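PDB 6A34: putative methylthioribose-1-phosphate isomerase from Pyrococcus horikoshii OT3, which probably catalyses the isomerisation of 5-methylthioribose 1-phosphate to 5-methylthioribulose 1-phosphate, a step of the methionine salvage pathway. Local coordinates for residues S42-V47 / Y93-N98; E142-N147 / V175-V180; L195-E200 / N221-A226; A279-I284 / K351-N356; E302-C307 / V316-P321. All coordinates share one frame; numbering follows the deposited sequence.

Overall arrangement
The five contacts illustrate how interaction chemistry follows position in a fold. Contacts 1 and 4 rest on apolar side chains and have no hydrogen bond across them: the first joins two N-terminal helices, with three of its five touching residues buried, whereas the second is a surface contact made by the C-terminal helix. Contact 2, its centre about 8 Å from the centre of the chain, mixes valine packing with side chain-to-backbone hydrogen bonds; it touches contact 4 through Thr-179 and Pro-280. Contact 3 is strand pairing at the edge of the main sheet. Contact 5 combines aliphatic packing with a carboxamide-carboxylate bond. Contacts 3 and 5 both meet the second subunit.

Contact 1. Residues S42-V47 / Y93-N98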
# COMPACT_ATOMS: atom_id res chain seq x y z
N SER A 42 -21.98 26.95 16.16
CA SER A 42 -22.78 28.17 16.35
C SER A 42 -21.91 29.40 16.63
O SER A 42 -22.44 30.48 16.74
CB SER A 42 -23.76 27.94 17.47
OG SER A 42 -24.49 26.73 17.24
N LYS A 43 -20.58 29.25 16.69
CA LYS A 43 -19.64 30.37 16.92
C LYS A 43 -18.47 30.26 15.94
O LYS A 43 -18.11 29.15 15.54
CB LYS A 43 -19.08 30.36 18.34
CG LYS A 43 -20.13 30.18 19.44
CD LYS A 43 -19.54 29.93 20.82
CE LYS A 43 -20.46 29.08 21.68
NZ LYS A 43 -20.22 29.28 23.13
N VAL A 44 -17.84 31.40 15.60
CA VAL A 44 -16.83 31.35 14.53
C VAL A 44 -15.62 30.56 15.04
O VAL A 44 -14.99 29.85 14.24
CB VAL A 44 -16.46 32.71 13.90
CG1 VAL A 44 -17.53 33.76 14.09
CG2 VAL A 44 -15.11 33.22 14.31
N GLU A 45 -15.36 30.63 16.36
CA GLU A 45 -14.25 29.92 17.04
C GLU A 45 -14.40 28.41 16.86
O GLU A 45 -13.42 27.74 16.57
CB GLU A 45 -14.21 30.19 18.55
CG GLU A 45 -13.80 31.61 18.91
CD GLU A 45 -14.89 32.67 18.76
OE1 GLU A 45 -16.11 32.31 18.71
OE2 GLU A 45 -14.52 33.86 18.68
N GLU A 46 -15.62 27.89 17.06
CA GLU A 46 -15.97 26.48 16.85
C GLU A 46 -15.70 26.03 15.39
O GLU A 46 -15.27 24.91 15.18
CB GLU A 46 -17.44 26.20 17.19
CG GLU A 46 -17.79 26.37 18.67
CD GLU A 46 -19.26 26.17 19.01
OE1 GLU A 46 -20.10 26.15 18.08
OE2 GLU A 46 -19.58 26.04 20.22
N VAL A 47 -16.02 26.88 14.40
CA VAL A 47 -15.80 26.60 12.97
C VAL A 47 -14.29 26.58 12.69
O VAL A 47 -13.78 25.73 11.98
CB VAL A 47 -16.51 27.65 12.08
CG1 VAL A 47 -16.10 27.59 10.62
CG2 VAL A 47 -18.02 27.59 12.20
N TYR A 93 -12.31 37.27 10.06
CA TYR A 93 -11.54 36.94 8.87
C TYR A 93 -10.17 36.36 9.25
O TYR A 93 -9.77 35.34 8.71
CB TYR A 93 -11.37 38.18 7.99
CG TYR A 93 -10.28 38.10 6.95
CD1 TYR A 93 -10.53 37.53 5.71
CD2 TYR A 93 -9.01 38.60 7.20
CE1 TYR A 93 -9.54 37.46 4.74
CE2 TYR A 93 -8.00 38.51 6.25
CZ TYR A 93 -8.27 37.95 5.01
OH TYR A 93 -7.29 37.89 4.05
N GLU A 94 -9.50 37.02 10.20
CA GLU A 94 -8.17 36.64 10.68
C GLU A 94 -8.20 35.31 11.43
O GLU A 94 -7.32 34.48 11.23
CB GLU A 94 -7.58 37.72 11.60
CG GLU A 94 -7.04 38.92 10.85
CD GLU A 94 -5.86 38.61 9.95
OE1 GLU A 94 -5.90 39.01 8.76
OE2 GLU A 94 -4.89 37.96 10.43
N ILE A 95 -9.18 35.12 12.31
CA ILE A 95 -9.30 33.87 13.03
C ILE A 95 -9.41 32.69 12.04
O ILE A 95 -8.78 31.65 12.20
CB ILE A 95 -10.49 33.94 14.01
CG1 ILE A 95 -10.16 34.86 15.20
CG2 ILE A 95 -10.90 32.55 14.48
CD1 ILE A 95 -11.29 35.03 16.22
N LEU A 96 -10.17 32.88 10.96
CA LEU A 96 -10.45 31.81 10.04
C LEU A 96 -9.28 31.61 9.07
O LEU A 96 -9.01 30.46 8.61
CB LEU A 96 -11.77 32.14 9.32
CG LEU A 96 -13.01 32.07 10.22
CD1 LEU A 96 -14.18 32.82 9.61
CD2 LEU A 96 -13.37 30.62 10.49
N LYS A 97 -8.58 32.70 8.76
CA LYS A 97 -7.42 32.68 7.87
C LYS A 97 -6.33 31.78 8.46
O LYS A 97 -5.74 30.98 7.72
CB LYS A 97 -6.91 34.11 7.65
CG LYS A 97 -5.95 34.28 6.49
CD LYS A 97 -5.30 35.64 6.46
CE LYS A 97 -4.71 35.96 5.11
NZ LYS A 97 -4.59 37.42 4.89
N ASN A 98 -6.12 31.88 9.78
CA ASN A 98 -4.98 31.27 10.50
C ASN A 98 -5.38 29.92 11.11
O ASN A 98 -5.09 29.63 12.26
CB ASN A 98 -4.45 32.24 11.57
CG ASN A 98 -4.17 33.63 11.01
OD1 ASN A 98 -4.60 34.63 11.59
ND2 ASN A 98 -3.48 33.71 9.89
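Leu-96 is the side chain that bridges the two helices most fully. Its CG stands anti to the carbonyl carbon (chi1 -69°), and although the residue leaves its backbone obliquely to the neighbouring helix, this torsion swings the CD2 branch across. CD2 lies 4.1 Å from CG1 of Val-47, the two side chains crossing at a slant, and 4.2 Å from the carbonyl O of Val-44. Val-47 offers CG1 because that methyl is anti to its backbone N, while CG2 sits beside the N. Nearer the surface, CG2 of Val-44 meets CG2 of Ile-95 at 4.3 Å; Val-44 has an almost eclipsed first torsion (-22°). The other branch of Ile-95 is extended, with CD1 anti at chi2, and the charged OE2 of Glu-45 merely comes alongside that methyl at 4.2 Å, at the exposed side of the contact. No hydrogen bond crosses between the segments. The start of helix 44-52 is secured locally: Ser-42 N donates to Glu-46 OE1 at 2.8 Å, nearly along the C-O axis, and Lys-43 N adds a weak bond to the same oxygen. Val-47 also packs on Val-24 and Met-26 of strand 23-27, and Leu-96 on Leu-110 of helix 104-119. This is ordinary aliphatic helix-helix packing, joining helix 44-52 to helix 82-97 in the largely helical N-terminal part of this MtnA-family chain.

Contact 2. Residues E142-N147 / V175-V180; sequences EDVEAN and VHLGTV
Val-144 lays its CG2 methyl over Val-175 and His-176 together, 3.6 Å from CG1 of the valine and 3.6 Å from CB of the histidine. With CG1 of Val-144 anti to its backbone N, CG2 stands beside that N and faces the loop; the two valines are roughly perpendicular, whereas Val-144 and His-176 run side by side. The imidazole leads away from the helix, and its NE2 is hydrogen-bonded to Leu-13 O. One turn along, Asn-147 presents its carboxamide to the loop backbone: ND2 donates to His-176 O at 2.9 Å, with the acceptor close to the amide plane and the donor in the carbonyl plane. Gly-178 O presses on the same side chain, 3.3 Å from Asn-147 CB. Asp-143, its CG anti to the backbone N (chi1 -173°), accepts Val-175 N on OD2 at 3.0 Å, from above the carboxylate plane; Asn-147 ND2 reaches that oxygen as well, in a weak bond of 3.1 Å. Asn-147, one turn after Asp-143, thus links that carboxylate to the His-176 carbonyl. The loop is the one that carries Cys-167, the predicted transition-state stabiliser. One good and one weak N-H bond to OD2 are consistent with an ionised Asp-143, and the two polar side chains give Val-175 N and His-176 O partners from the helix, which ties this irregular loop to it.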
# COMPACT_ATOMS: atom_id res chain seq x y z
N GLU A 142 -21.28 26.90 -6.06
CA GLU A 142 -20.39 26.85 -7.22
C GLU A 142 -19.62 25.53 -7.23
O GLU A 142 -19.36 24.97 -8.28
CB GLU A 142 -19.39 28.02 -7.22
CG GLU A 142 -19.95 29.27 -7.88
CD GLU A 142 -19.30 30.59 -7.45
OE1 GLU A 142 -18.15 30.56 -6.97
OE2 GLU A 142 -19.97 31.64 -7.58
N ASP A 143 -19.19 25.07 -6.05
CA ASP A 143 -18.46 23.84 -5.97
C ASP A 143 -19.39 22.71 -6.40
O ASP A 143 -19.04 21.89 -7.25
CB ASP A 143 -17.90 23.55 -4.58
CG ASP A 143 -17.00 22.33 -4.63
OD1 ASP A 143 -15.95 22.41 -5.30
OD2 ASP A 143 -17.39 21.30 -4.04
N VAL A 144 -20.61 22.75 -5.88
CA VAL A 144 -21.56 21.69 -6.13
C VAL A 144 -21.90 21.68 -7.62
O VAL A 144 -22.04 20.59 -8.19
CB VAL A 144 -22.81 21.76 -5.24
CG1 VAL A 144 -23.81 20.65 -5.57
CG2 VAL A 144 -22.44 21.66 -3.77
N GLU A 145 -21.99 22.85 -8.26
CA GLU A 145 -22.43 22.83 -9.65
C GLU A 145 -21.25 22.49 -10.57
O GLU A 145 -21.44 21.87 -11.60
CB GLU A 145 -23.29 24.04 -10.03
CG GLU A 145 -22.73 25.41 -9.75
CD GLU A 145 -23.79 26.50 -9.65
OE1 GLU A 145 -23.43 27.68 -9.77
OE2 GLU A 145 -24.98 26.18 -9.41
N ALA A 146 -20.03 22.79 -10.15
CA ALA A 146 -18.84 22.36 -10.88
C ALA A 146 -18.80 20.83 -10.87
O ALA A 146 -18.54 20.20 -11.87
CB ALA A 146 -17.60 22.95 -10.26
N ASN A 147 -19.13 20.24 -9.72
CA ASN A 147 -19.08 18.80 -9.54
C ASN A 147 -20.16 18.13 -10.39
O ASN A 147 -19.91 17.08 -11.00
CB ASN A 147 -19.17 18.41 -8.07
CG ASN A 147 -17.96 18.90 -7.30
OD1 ASN A 147 -16.91 19.17 -7.90
ND2 ASN A 147 -18.09 19.00 -5.99
N VAL A 175 -17.89 20.03 -1.33
CA VAL A 175 -19.11 20.49 -0.71
C VAL A 175 -20.17 19.41 -0.93
O VAL A 175 -20.88 19.08 0.00
CB VAL A 175 -19.55 21.86 -1.23
CG1 VAL A 175 -20.88 22.29 -0.64
CG2 VAL A 175 -18.47 22.88 -1.00
N HIS A 176 -20.23 18.86 -2.15
CA HIS A 176 -21.17 17.76 -2.43
C HIS A 176 -20.74 16.99 -3.70
O HIS A 176 -20.24 17.58 -4.62
CB HIS A 176 -22.62 18.32 -2.48
CG HIS A 176 -23.67 17.41 -1.93
ND1 HIS A 176 -25.00 17.46 -2.36
CD2 HIS A 176 -23.60 16.40 -1.01
CE1 HIS A 176 -25.70 16.52 -1.73
NE2 HIS A 176 -24.85 15.85 -0.87
N LEU A 177 -20.91 15.66 -3.68
CA LEU A 177 -20.89 14.75 -4.85
C LEU A 177 -19.48 14.23 -5.15
O LEU A 177 -19.30 13.02 -5.48
CB LEU A 177 -21.48 15.46 -6.08
CG LEU A 177 -22.90 15.98 -5.93
CD1 LEU A 177 -23.36 16.62 -7.23
CD2 LEU A 177 -23.85 14.88 -5.52
N GLY A 178 -18.49 15.13 -5.12
CA GLY A 178 -17.11 14.77 -5.41
C GLY A 178 -16.72 15.14 -6.82
O GLY A 178 -17.55 15.62 -7.57
N THR A 179 -15.43 14.96 -7.14
CA THR A 179 -14.95 15.08 -8.50
C THR A 179 -15.08 13.70 -9.13
O THR A 179 -15.99 13.44 -9.96
CB THR A 179 -13.56 15.76 -8.53
OG1 THR A 179 -12.58 15.05 -7.77
CG2 THR A 179 -13.65 17.17 -7.98
N VAL A 180 -14.18 12.80 -8.72
CA VAL A 180 -14.34 11.41 -9.06
C VAL A 180 -15.75 10.99 -8.62
O VAL A 180 -16.51 10.34 -9.35
CB VAL A 180 -13.25 10.53 -8.39
CG1 VAL A 180 -13.58 9.04 -8.53
CG2 VAL A 180 -11.86 10.79 -8.93

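Contact 3. Residues L195-E200 / N221-A226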
# COMPACT_ATOMS: atom_id res chain seq x y z
N LEU A 195 -18.75 -2.02 -11.12
CA LEU A 195 -17.83 -2.26 -10.03
C LEU A 195 -16.85 -1.09 -9.97
O LEU A 195 -16.34 -0.67 -11.00
CB LEU A 195 -17.09 -3.59 -10.26
CG LEU A 195 -15.97 -3.89 -9.26
CD1 LEU A 195 -16.51 -4.15 -7.87
CD2 LEU A 195 -15.12 -5.08 -9.70
N LEU A 196 -16.64 -0.59 -8.75
CA LEU A 196 -15.65 0.40 -8.45
C LEU A 196 -14.57 -0.23 -7.57
O LEU A 196 -14.81 -0.44 -6.40
CB LEU A 196 -16.31 1.58 -7.72
CG LEU A 196 -15.38 2.77 -7.46
CD1 LEU A 196 -14.74 3.26 -8.75
CD2 LEU A 196 -16.13 3.91 -6.79
N TRP A 197 -13.37 -0.43 -8.12
CA TRP A 197 -12.20 -0.77 -7.30
C TRP A 197 -11.73 0.49 -6.57
O TRP A 197 -11.56 1.57 -7.20
CB TRP A 197 -11.04 -1.29 -8.15
CG TRP A 197 -11.34 -2.53 -8.90
CD1 TRP A 197 -11.72 -2.62 -10.20
CD2 TRP A 197 -11.29 -3.88 -8.40
NE1 TRP A 197 -11.88 -3.93 -10.54
CE2 TRP A 197 -11.62 -4.72 -9.46
CE3 TRP A 197 -10.97 -4.44 -7.16
CZ2 TRP A 197 -11.62 -6.11 -9.35
CZ3 TRP A 197 -10.99 -5.82 -7.03
CH2 TRP A 197 -11.32 -6.64 -8.11
N LEU A 198 -11.44 0.32 -5.28
CA LEU A 198 -10.91 1.37 -4.40
C LEU A 198 -9.56 0.94 -3.82
O LEU A 198 -9.52 0.01 -2.99
CB LEU A 198 -11.88 1.61 -3.25
CG LEU A 198 -13.27 2.06 -3.67
CD1 LEU A 198 -14.17 2.19 -2.44
CD2 LEU A 198 -13.18 3.37 -4.45
N ASP A 199 -8.49 1.63 -4.23
CA ASP A 199 -7.18 1.50 -3.59
C ASP A 199 -7.32 2.07 -2.18
O ASP A 199 -7.84 3.17 -2.02
CB ASP A 199 -6.11 2.28 -4.35
CG ASP A 199 -5.75 1.77 -5.74
OD1 ASP A 199 -6.10 0.64 -6.08
OD2 ASP A 199 -5.09 2.53 -6.47
N GLU A 200 -6.84 1.34 -1.17
CA GLU A 200 -6.95 1.81 0.21
C GLU A 200 -6.23 3.15 0.40
O GLU A 200 -6.68 3.97 1.21
CB GLU A 200 -6.49 0.73 1.20
CG GLU A 200 -5.04 0.28 1.08
CD GLU A 200 -4.66 -0.71 2.19
OE1 GLU A 200 -5.56 -1.03 2.98
OE2 GLU A 200 -3.45 -1.13 2.28
N ASN A 221 -21.56 -0.51 -6.13
CA ASN A 221 -20.84 -1.77 -5.95
C ASN A 221 -19.31 -1.52 -5.90
O ASN A 221 -18.70 -1.13 -6.85
CB ASN A 221 -21.28 -2.77 -7.01
CG ASN A 221 -20.54 -4.08 -6.88
OD1 ASN A 221 -20.36 -4.54 -5.76
ND2 ASN A 221 -20.10 -4.66 -8.00
N VAL A 222 -18.66 -1.89 -4.80
CA VAL A 222 -17.34 -1.42 -4.47
C VAL A 222 -16.51 -2.62 -3.98
O VAL A 222 -17.07 -3.58 -3.40
CB VAL A 222 -17.53 -0.33 -3.41
CG1 VAL A 222 -16.61 -0.43 -2.22
CG2 VAL A 222 -17.56 1.06 -4.01
N LYS A 223 -15.20 -2.59 -4.25
CA LYS A 223 -14.27 -3.58 -3.75
C LYS A 223 -12.99 -2.89 -3.29
O LYS A 223 -12.34 -2.18 -4.09
CB LYS A 223 -13.96 -4.63 -4.81
CG LYS A 223 -14.89 -5.83 -4.80
CD LYS A 223 -14.32 -7.07 -5.45
CE LYS A 223 -15.38 -7.89 -6.15
NZ LYS A 223 -16.60 -8.04 -5.33
N LEU A 224 -12.62 -3.10 -2.02
CA LEU A 224 -11.48 -2.40 -1.41
C LEU A 224 -10.25 -3.29 -1.55
O LEU A 224 -10.37 -4.48 -1.31
CB LEU A 224 -11.81 -2.11 0.05
CG LEU A 224 -10.70 -1.48 0.88
CD1 LEU A 224 -10.38 -0.09 0.36
CD2 LEU A 224 -11.13 -1.41 2.34
N ILE A 225 -9.13 -2.75 -2.06
CA ILE A 225 -7.89 -3.53 -2.26
C ILE A 225 -6.68 -2.79 -1.69
O ILE A 225 -6.65 -1.54 -1.60
CB ILE A 225 -7.63 -3.83 -3.74
CG1 ILE A 225 -7.55 -2.53 -4.56
CG2 ILE A 225 -8.61 -4.83 -4.34
CD1 ILE A 225 -7.08 -2.79 -5.94
N ALA A 226 -5.63 -3.57 -1.39
CA ALA A 226 -4.32 -3.01 -1.06
C ALA A 226 -3.76 -2.38 -2.34
O ALA A 226 -4.01 -2.87 -3.43
CB ALA A 226 -3.39 -4.07 -0.50
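Ile-225, Lys-223 and Leu-198 lose the most surface in this pairing of parallel strands, whose short axes approach to 4.7 Å. Ile-225 packs with both ends. Its CG2, anti to the carbonyl carbon, lies 3.7 Å from CE3 of Trp-197, and its CD1 runs alongside Asp-199, 3.6 Å from OD1. That oxygen is buried without a partner in the model, while OD2 bonds to His-166 ND1. The backbone of Ile-225 is gripped twice by strand 195-199 and its end: its N donates to Leu-198 O at 2.9 Å, in the carbonyl plane, and its O receives Glu-200 N nearly along the C=O axis. Lys-223 lies beside Trp-197, pointing the same way, with CB 3.8 Å from CE3; CD comes near CZ3 and CH2 of the six-membered ring before the chain bends at its last two torsions. Its N-H meets Leu-196 O from 31° above the carbonyl plane. These strands are consecutive in a beta-alpha-beta unit, connected through helix 206-217, and form one end of a Rossmann-like sheet; strand 222-225 is the outermost on this side within the chain, and Leu-224 exchanges backbone hydrogen bonds with the second subunit. On the face that Lys-223 and Ile-225 do not occupy, Leu-198 crosses obliquely over Val-222, its CD1 3.6 Å from CG1 of that valine. Leu-198 N bonds to Lys-223 O at 2.9 Å, and Tyr-215 of helix 206-217 covers both Leu-198 and Val-222.

Contact 4. Residues A279-I284 / K351-N356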
# COMPACT_ATOMS: atom_id res chain seq x y z
N ALA A 279 -10.87 17.20 -12.45
CA ALA A 279 -10.75 18.35 -11.56
C ALA A 279 -11.42 19.58 -12.16
O ALA A 279 -11.55 19.67 -13.38
CB ALA A 279 -9.31 18.65 -11.30
N PRO A 280 -11.85 20.57 -11.33
CA PRO A 280 -12.38 21.83 -11.83
C PRO A 280 -11.26 22.71 -12.38
O PRO A 280 -10.10 22.49 -12.04
CB PRO A 280 -13.05 22.45 -10.60
CG PRO A 280 -12.29 21.89 -9.42
CD PRO A 280 -11.78 20.53 -9.86
N LEU A 281 -11.61 23.69 -13.23
CA LEU A 281 -10.66 24.66 -13.83
C LEU A 281 -9.75 25.32 -12.79
O LEU A 281 -8.58 25.57 -13.06
CB LEU A 281 -11.43 25.72 -14.63
CG LEU A 281 -11.32 25.60 -16.15
CD1 LEU A 281 -11.66 24.21 -16.62
CD2 LEU A 281 -12.19 26.64 -16.83
N SER A 282 -10.26 25.57 -11.59
CA SER A 282 -9.55 26.27 -10.55
C SER A 282 -8.37 25.44 -10.02
O SER A 282 -7.55 25.96 -9.27
CB SER A 282 -10.49 26.66 -9.43
OG SER A 282 -11.05 25.51 -8.82
N SER A 283 -8.29 24.15 -10.38
CA SER A 283 -7.18 23.27 -9.95
C SER A 283 -6.07 23.26 -11.01
O SER A 283 -5.03 22.66 -10.80
CB SER A 283 -7.65 21.86 -9.66
OG SER A 283 -8.70 21.87 -8.72
N ILE A 284 -6.32 23.89 -12.16
CA ILE A 284 -5.32 24.01 -13.18
C ILE A 284 -4.53 25.30 -12.92
O ILE A 284 -5.08 26.39 -12.98
CB ILE A 284 -5.94 23.98 -14.59
CG1 ILE A 284 -6.81 22.75 -14.79
CG2 ILE A 284 -4.89 24.10 -15.67
CD1 ILE A 284 -7.75 22.87 -15.95
N LYS A 351 -6.54 26.91 -24.71
CA LYS A 351 -7.82 27.16 -25.37
C LYS A 351 -8.91 27.25 -24.31
O LYS A 351 -9.60 28.25 -24.21
CB LYS A 351 -8.20 26.08 -26.38
CG LYS A 351 -7.66 26.27 -27.79
CD LYS A 351 -8.15 25.20 -28.76
CE LYS A 351 -7.21 24.99 -29.93
NZ LYS A 351 -7.69 23.90 -30.82
N LEU A 352 -9.05 26.19 -23.51
CA LEU A 352 -10.14 26.08 -22.54
C LEU A 352 -10.23 27.35 -21.69
O LEU A 352 -11.33 27.76 -21.32
CB LEU A 352 -9.89 24.86 -21.65
CG LEU A 352 -11.03 24.50 -20.70
CD1 LEU A 352 -12.29 24.14 -21.48
CD2 LEU A 352 -10.61 23.36 -19.80
N PHE A 353 -9.07 27.93 -21.36
CA PHE A 353 -8.99 29.06 -20.45
C PHE A 353 -9.45 30.36 -21.14
O PHE A 353 -10.06 31.21 -20.50
CB PHE A 353 -7.59 29.18 -19.85
CG PHE A 353 -7.52 28.64 -18.44
CD1 PHE A 353 -7.52 27.28 -18.20
CD2 PHE A 353 -7.54 29.50 -17.36
CE1 PHE A 353 -7.49 26.78 -16.90
CE2 PHE A 353 -7.51 29.01 -16.06
CZ PHE A 353 -7.49 27.65 -15.84
N GLU A 354 -9.15 30.50 -22.44
CA GLU A 354 -9.55 31.68 -23.22
C GLU A 354 -11.07 31.69 -23.42
O GLU A 354 -11.67 32.75 -23.32
CB GLU A 354 -8.77 31.74 -24.54
CG GLU A 354 -7.47 32.54 -24.43
CD GLU A 354 -6.29 32.01 -25.23
OE1 GLU A 354 -6.49 31.64 -26.41
OE2 GLU A 354 -5.16 31.96 -24.67
N VAL A 355 -11.68 30.52 -23.64
CA VAL A 355 -13.12 30.43 -23.97
C VAL A 355 -13.98 30.20 -22.71
O VAL A 355 -15.21 30.09 -22.85
CB VAL A 355 -13.42 29.37 -25.05
CG1 VAL A 355 -12.58 29.57 -26.31
CG2 VAL A 355 -13.30 27.93 -24.55
N ASN A 356 -13.39 30.15 -21.50
CA ASN A 356 -14.16 30.02 -20.21
C ASN A 356 -13.61 31.02 -19.18
O ASN A 356 -13.41 30.66 -18.01
CB ASN A 356 -14.14 28.60 -19.63
CG ASN A 356 -15.02 27.60 -20.36
OD1 ASN A 356 -14.51 26.71 -21.05
ND2 ASN A 356 -16.33 27.71 -20.21
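A single 3-10 turn, residues 281-283, faces the final turn of helix 345-354. The turn is closed by Ser-283 N bonding to Pro-280 O and by Ile-284 N bonding to Leu-281 O at 3.0 Å; in the helix, Val-355 N still reaches Lys-351 O. The backbones stay well apart, Leu-281 CA and Phe-353 CA being the nearest pair at 8.1 Å, and no hydrogen bond spans them, so the contact is made mainly by side chains. Leu-281 does most of the work. Its first torsion, -108°, departs from a staggered position, and its branches divide the task: CD1 presses on CD2 of Leu-352 at 3.5 Å, tighter than a usual van der Waals contact, while CD2 lies 3.9 Å from CB of Asn-356. Leu-352 reaches across because its CG is anti to the backbone N. Phe-353, also off a staggered position at chi1 (-102°), extends its ring tip to tip with Leu-281 and past Ile-284 in the opposite direction. CE1 is 3.9 Å from Ile-284 CG2, and the ring's CZ edge meets Leu-281 O at 3.6 Å, near the ring plane. Pro-280 and its neighbours follow strand 275-278 of the main sheet, and Ala-279, just after it, has backbone hydrogen bonds with Ile-335. Leu-281 and Leu-352 both rest on Thr-336 of strand 333-336, and Ile-284 leans on Ile-249 of strand 248-250, so the C-terminal helix packs over the loop that runs from strand 275-278 of the main sheet to strand 284-285 of the smaller one.

Contact 5. Residues E302-C307 / V316-P321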
# COMPACT_ATOMS: atom_id res chain seq x y z
N GLU A 302 5.42 9.45 11.01
CA GLU A 302 4.42 8.71 11.80
C GLU A 302 3.29 8.17 10.91
O GLU A 302 2.74 7.13 11.22
CB GLU A 302 3.84 9.57 12.93
CG GLU A 302 4.88 9.92 14.00
CD GLU A 302 5.44 8.75 14.80
OE1 GLU A 302 4.64 8.02 15.42
OE2 GLU A 302 6.67 8.59 14.85
N GLU A 303 2.93 8.88 9.84
CA GLU A 303 1.93 8.39 8.92
C GLU A 303 2.32 7.02 8.33
O GLU A 303 1.45 6.25 8.00
CB GLU A 303 1.70 9.37 7.78
CG GLU A 303 1.08 10.69 8.18
CD GLU A 303 0.77 11.57 6.96
OE1 GLU A 303 1.32 11.30 5.87
OE2 GLU A 303 -0.01 12.52 7.11
N VAL A 304 3.62 6.71 8.23
CA VAL A 304 4.09 5.39 7.70
C VAL A 304 4.36 4.37 8.83
O VAL A 304 4.13 3.17 8.64
CB VAL A 304 5.32 5.57 6.79
CG1 VAL A 304 5.91 4.24 6.37
CG2 VAL A 304 4.99 6.43 5.57
N LEU A 305 4.89 4.84 9.98
CA LEU A 305 5.28 3.98 11.10
C LEU A 305 4.02 3.45 11.78
O LEU A 305 4.08 2.38 12.36
CB LEU A 305 6.13 4.76 12.11
CG LEU A 305 7.45 5.30 11.57
CD1 LEU A 305 8.11 6.20 12.58
CD2 LEU A 305 8.39 4.18 11.16
N THR A 306 2.92 4.22 11.72
CA THR A 306 1.62 3.81 12.17
C THR A 306 0.66 3.63 10.98
O THR A 306 0.85 4.16 9.88
CB THR A 306 1.02 4.79 13.19
OG1 THR A 306 0.63 5.97 12.50
CG2 THR A 306 1.98 5.17 14.31
N CYS A 307 -0.36 2.82 11.25
CA CYS A 307 -1.40 2.43 10.35
C CYS A 307 -2.70 2.39 11.15
O CYS A 307 -2.86 1.51 12.00
CB CYS A 307 -1.07 1.06 9.78
SG CYS A 307 -2.02 0.67 8.29
N VAL A 316 12.65 3.48 12.48
CA VAL A 316 13.54 3.44 11.37
C VAL A 316 13.25 4.67 10.53
O VAL A 316 12.17 5.23 10.59
CB VAL A 316 13.39 2.14 10.54
CG1 VAL A 316 13.80 0.91 11.34
CG2 VAL A 316 12.00 1.96 9.95
N PRO A 317 14.20 5.12 9.69
CA PRO A 317 13.94 6.26 8.81
C PRO A 317 12.83 5.93 7.79
O PRO A 317 12.72 4.81 7.36
CB PRO A 317 15.30 6.50 8.12
CG PRO A 317 16.34 5.72 8.95
CD PRO A 317 15.57 4.58 9.57
N VAL A 318 12.03 6.92 7.44
CA VAL A 318 10.92 6.81 6.53
C VAL A 318 11.08 7.87 5.44
O VAL A 318 11.65 8.92 5.68
CB VAL A 318 9.61 7.06 7.30
CG1 VAL A 318 8.45 7.38 6.37
CG2 VAL A 318 9.28 5.89 8.21
N TYR A 319 10.48 7.62 4.28
CA TYR A 319 10.27 8.67 3.31
C TYR A 319 8.78 8.70 2.98
O TYR A 319 8.24 7.69 2.58
CB TYR A 319 11.13 8.43 2.08
CG TYR A 319 11.03 9.48 1.01
CD1 TYR A 319 11.28 10.81 1.29
CD2 TYR A 319 10.72 9.13 -0.28
CE1 TYR A 319 11.21 11.78 0.30
CE2 TYR A 319 10.63 10.08 -1.28
CZ TYR A 319 10.90 11.41 -0.99
OH TYR A 319 10.82 12.32 -2.00
N ASN A 320 8.15 9.84 3.22
CA ASN A 320 6.72 9.97 3.12
C ASN A 320 6.34 11.13 2.20
O ASN A 320 5.77 12.12 2.63
CB ASN A 320 6.09 10.17 4.50
CG ASN A 320 4.58 10.18 4.40
OD1 ASN A 320 4.05 9.70 3.41
ND2 ASN A 320 3.89 10.70 5.40
N PRO A 321 6.58 11.04 0.88
CA PRO A 321 6.02 12.05 -0.03
C PRO A 321 4.49 11.93 -0.04
O PRO A 321 3.97 10.86 -0.25
CB PRO A 321 6.66 11.67 -1.36
CG PRO A 321 6.84 10.18 -1.25
CD PRO A 321 7.30 9.97 0.18
O HOH W 1 1.49 11.14 3.16
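Helix turn 302-305 leads into a small antiparallel beta-hairpin, strands 306-307 and 310-311, and the chain returning from it, 316-321, packs back on the turn. At the centre, Val-318 divides its methyls: CG1, anti to the backbone N, touches CB of Val-304 at 3.6 Å, and CG2 meets CD2 of Leu-305 at 3.5 Å. Val-304 and Val-318 run antiparallel, flank to flank. Beside them Asn-320 ND2 donates to Glu-303 OE1 at 2.7 Å, with the oxygen in the amide plane but the donor 34° above the carboxylate plane; the side chains are roughly perpendicular. A water donates both to Glu-303 OE1 and to Asn-320 OD1, so it bridges the two side chains beside their direct bond. Further out, Ser-300 O also accepts from Asn-320 ND2, which, with the Glu-303 bond, helps hold the amide's rotation. Glu-303 lies about 6 Å, side chain to side chain, from Lys-258, a predicted substrate-binding residue. The unit belongs to the dimer interface: Val-304 packs on Leu-224 of the second subunit, and Cys-307 forms a disulfide with Cys-307 of that subunit. Where the helix ends, Glu-302 O takes two donors from one residue, Thr-306 N at 3.0 Å and Thr-306 OG1 at 2.7 Å.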